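Local coordinates for protein putative TetR-family transcriptional regulator (PDB 2HXO) that probably binds DNA as a dimer through N-terminal helix-turn-helix motifs and regulates transcription, as TetR-family regulators do, at the interface of chains A and B. Sequence-based numbering; all coordinates share one arbitrary frame. Chains: chain A/B, Putative TetR-family transcriptional regulator.

The interface of chains A and B. Residues chain A 186-187, 190-191; chain B 120-121.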
ATOM      1  N   THR A 186     -10.405   0.445  20.449  1.00 73.07           N
ATOM      2  CA  THR A 186      -9.556   1.468  21.057  1.00 70.69           C
ATOM      3  C   THR A 186      -9.571   2.739  20.211  1.00 69.04           C
ATOM      4  O   THR A 186      -9.634   3.851  20.738  1.00 68.59           O
ATOM      5  CB  THR A 186      -8.102   0.985  21.173  1.00 70.80           C
ATOM      6  OG1 THR A 186      -8.079  -0.321  21.765  1.00 71.02           O
ATOM      7  CG2 THR A 186      -7.292   1.944  22.035  1.00 70.62           C
ATOM      8  N   VAL A 187      -9.508   2.556  18.893  1.00 67.23           N
ATOM      9  CA  VAL A 187      -9.527   3.666  17.945  1.00 65.13           C
ATOM     10  C   VAL A 187     -10.862   4.394  18.030  1.00 63.96           C
ATOM     11  O   VAL A 187     -10.912   5.622  18.123  1.00 62.51           O
ATOM     12  CB  VAL A 187      -9.348   3.169  16.486  1.00 64.91           C
ATOM     13  CG1 VAL A 187      -9.537   4.324  15.520  1.00 64.53           C
ATOM     14  CG2 VAL A 187      -7.972   2.546  16.305  1.00 63.91           C
ATOM     15  N   ALA A 190     -11.055   6.381  21.235  1.00 60.22           N
ATOM     16  CA  ALA A 190     -10.044   7.434  21.173  1.00 58.74           C
ATOM     17  C   ALA A 190     -10.507   8.581  20.277  1.00 58.07           C
ATOM     18  O   ALA A 190     -10.344   9.750  20.626  1.00 57.53           O
ATOM     19  CB  ALA A 190      -8.728   6.871  20.656  1.00 59.20           C
ATOM     20  N   TRP A 191     -11.081   8.240  19.122  1.00 57.17           N
ATOM     21  CA  TRP A 191     -11.571   9.246  18.177  1.00 57.25           C
ATOM     22  C   TRP A 191     -12.767   9.993  18.745  1.00 57.76           C
ATOM     23  O   TRP A 191     -12.920  11.195  18.528  1.00 57.10           O
ATOM     24  CB  TRP A 191     -11.944   8.591  16.840  1.00 56.09           C
ATOM     25  CG  TRP A 191     -10.751   8.280  15.980  1.00 55.89           C
ATOM     26  CD1 TRP A 191      -9.441   8.279  16.372  1.00 54.55           C
ATOM     27  CD2 TRP A 191     -10.753   7.921  14.590  1.00 55.81           C
ATOM     28  NE1 TRP A 191      -8.631   7.947  15.318  1.00 56.02           N
ATOM     29  CE2 TRP A 191      -9.404   7.722  14.210  1.00 55.86           C
ATOM     30  CE3 TRP A 191     -11.760   7.750  13.628  1.00 55.62           C
ATOM     31  CZ2 TRP A 191      -9.034   7.358  12.906  1.00 55.73           C
ATOM     32  CZ3 TRP A 191     -11.390   7.385  12.324  1.00 55.65           C
ATOM     33  CH2 TRP A 191     -10.037   7.195  11.981  1.00 55.86           C
TER
ATOM     34  N   PRO B 120      -3.508   3.431  17.984  1.00 69.99           N
ATOM     35  CA  PRO B 120      -4.914   3.810  18.178  1.00 68.94           C
ATOM     36  C   PRO B 120      -5.105   5.281  18.524  1.00 67.74           C
ATOM     37  O   PRO B 120      -6.057   5.916  18.079  1.00 67.03           O
ATOM     38  CB  PRO B 120      -5.360   2.890  19.314  1.00 69.15           C
ATOM     39  CG  PRO B 120      -4.113   2.753  20.121  1.00 70.00           C
ATOM     40  CD  PRO B 120      -3.083   2.498  19.045  1.00 70.06           C
ATOM     41  N   TRP B 121      -4.192   5.818  19.323  1.00 67.42           N
ATOM     42  CA  TRP B 121      -4.271   7.214  19.734  1.00 66.30           C
ATOM     43  C   TRP B 121      -3.475   8.161  18.840  1.00 63.81           C
ATOM     44  O   TRP B 121      -3.306   9.336  19.164  1.00 63.73           O
ATOM     45  CB  TRP B 121      -3.808   7.350  21.188  1.00 69.03           C
ATOM     46  CG  TRP B 121      -4.834   6.873  22.178  1.00 72.95           C
ATOM     47  CD1 TRP B 121      -6.011   7.493  22.505  1.00 73.37           C
ATOM     48  CD2 TRP B 121      -4.796   5.657  22.935  1.00 74.53           C
ATOM     49  NE1 TRP B 121      -6.707   6.736  23.417  1.00 74.92           N
ATOM     50  CE2 TRP B 121      -5.987   5.603  23.698  1.00 75.50           C
ATOM     51  CE3 TRP B 121      -3.873   4.604  23.042  1.00 76.32           C
ATOM     52  CZ2 TRP B 121      -6.281   4.535  24.559  1.00 76.32           C
ATOM     53  CZ3 TRP B 121      -4.164   3.539  23.901  1.00 77.31           C
ATOM     54  CH2 TRP B 121      -5.360   3.515  24.646  1.00 77.45           C
TER
HETATM   55  O   HOH W   1      -5.680   6.655  15.618  1.00 60.19           O
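A:Thr186 and A:Ala190, one turn apart on helix 182-191 of chain A, press against B:Pro120 and B:Trp121, which lie in the loop just past helix 107-118 of chain B. The patch is a largely apolar portion of a two-fold interface between copies of one protein; a dimer is the usual state of TetR regulators.

Above the six-membered ring of B:Trp121 sits the methyl CG2 of A:Thr186, 3.9 Å from the ring centroid, in a CH-pi contact displaced toward the rim. The CB methyl of A:Ala190 comes from the same side but outside the rim, beyond the CD1-NE1 bond of the pyrrole ring, 3.3 Å from CD1 of B:Trp121. A short side chain probably suits this turn of the helix, since it lets CA of A:Ala190 come within 4.1 Å of NE1 of B:Trp121.

B:Pro120 lies alongside A:Thr186, the two side chains pointing the same way, with CB of the proline 3.5 Å from CG2 of the threonine. The methyl therefore sits in the corner formed by the pyrrolidine and the indole face. With OG1 beside the backbone N (chi1 -49°) and anti to the carbonyl carbon, CG2 is left anti to the N and turned to chain B; threonine's beta-branch thus gives the indole a methyl while its hydroxyl turns the other way. The rigid proline ring offers a compact apolar surface, and A:Val187 extends the packing by setting CG2 3.8 Å from CA of B:Pro120, its side chain running crosswise to the ring.

Behind this layer, the other valine methyl, CG1, rests 3.6 Å above the ring plane of A:Trp191, toward its rim, and backs that indole one turn on in the same helix. Tryptophan combines this flat face with an N-H for water: NE1 of A:Trp191 lies 3.2 Å from water 1, with an angle of 151° at the hydrogen, and the same water is 2.6 Å from the carbonyl O of B:Pro120.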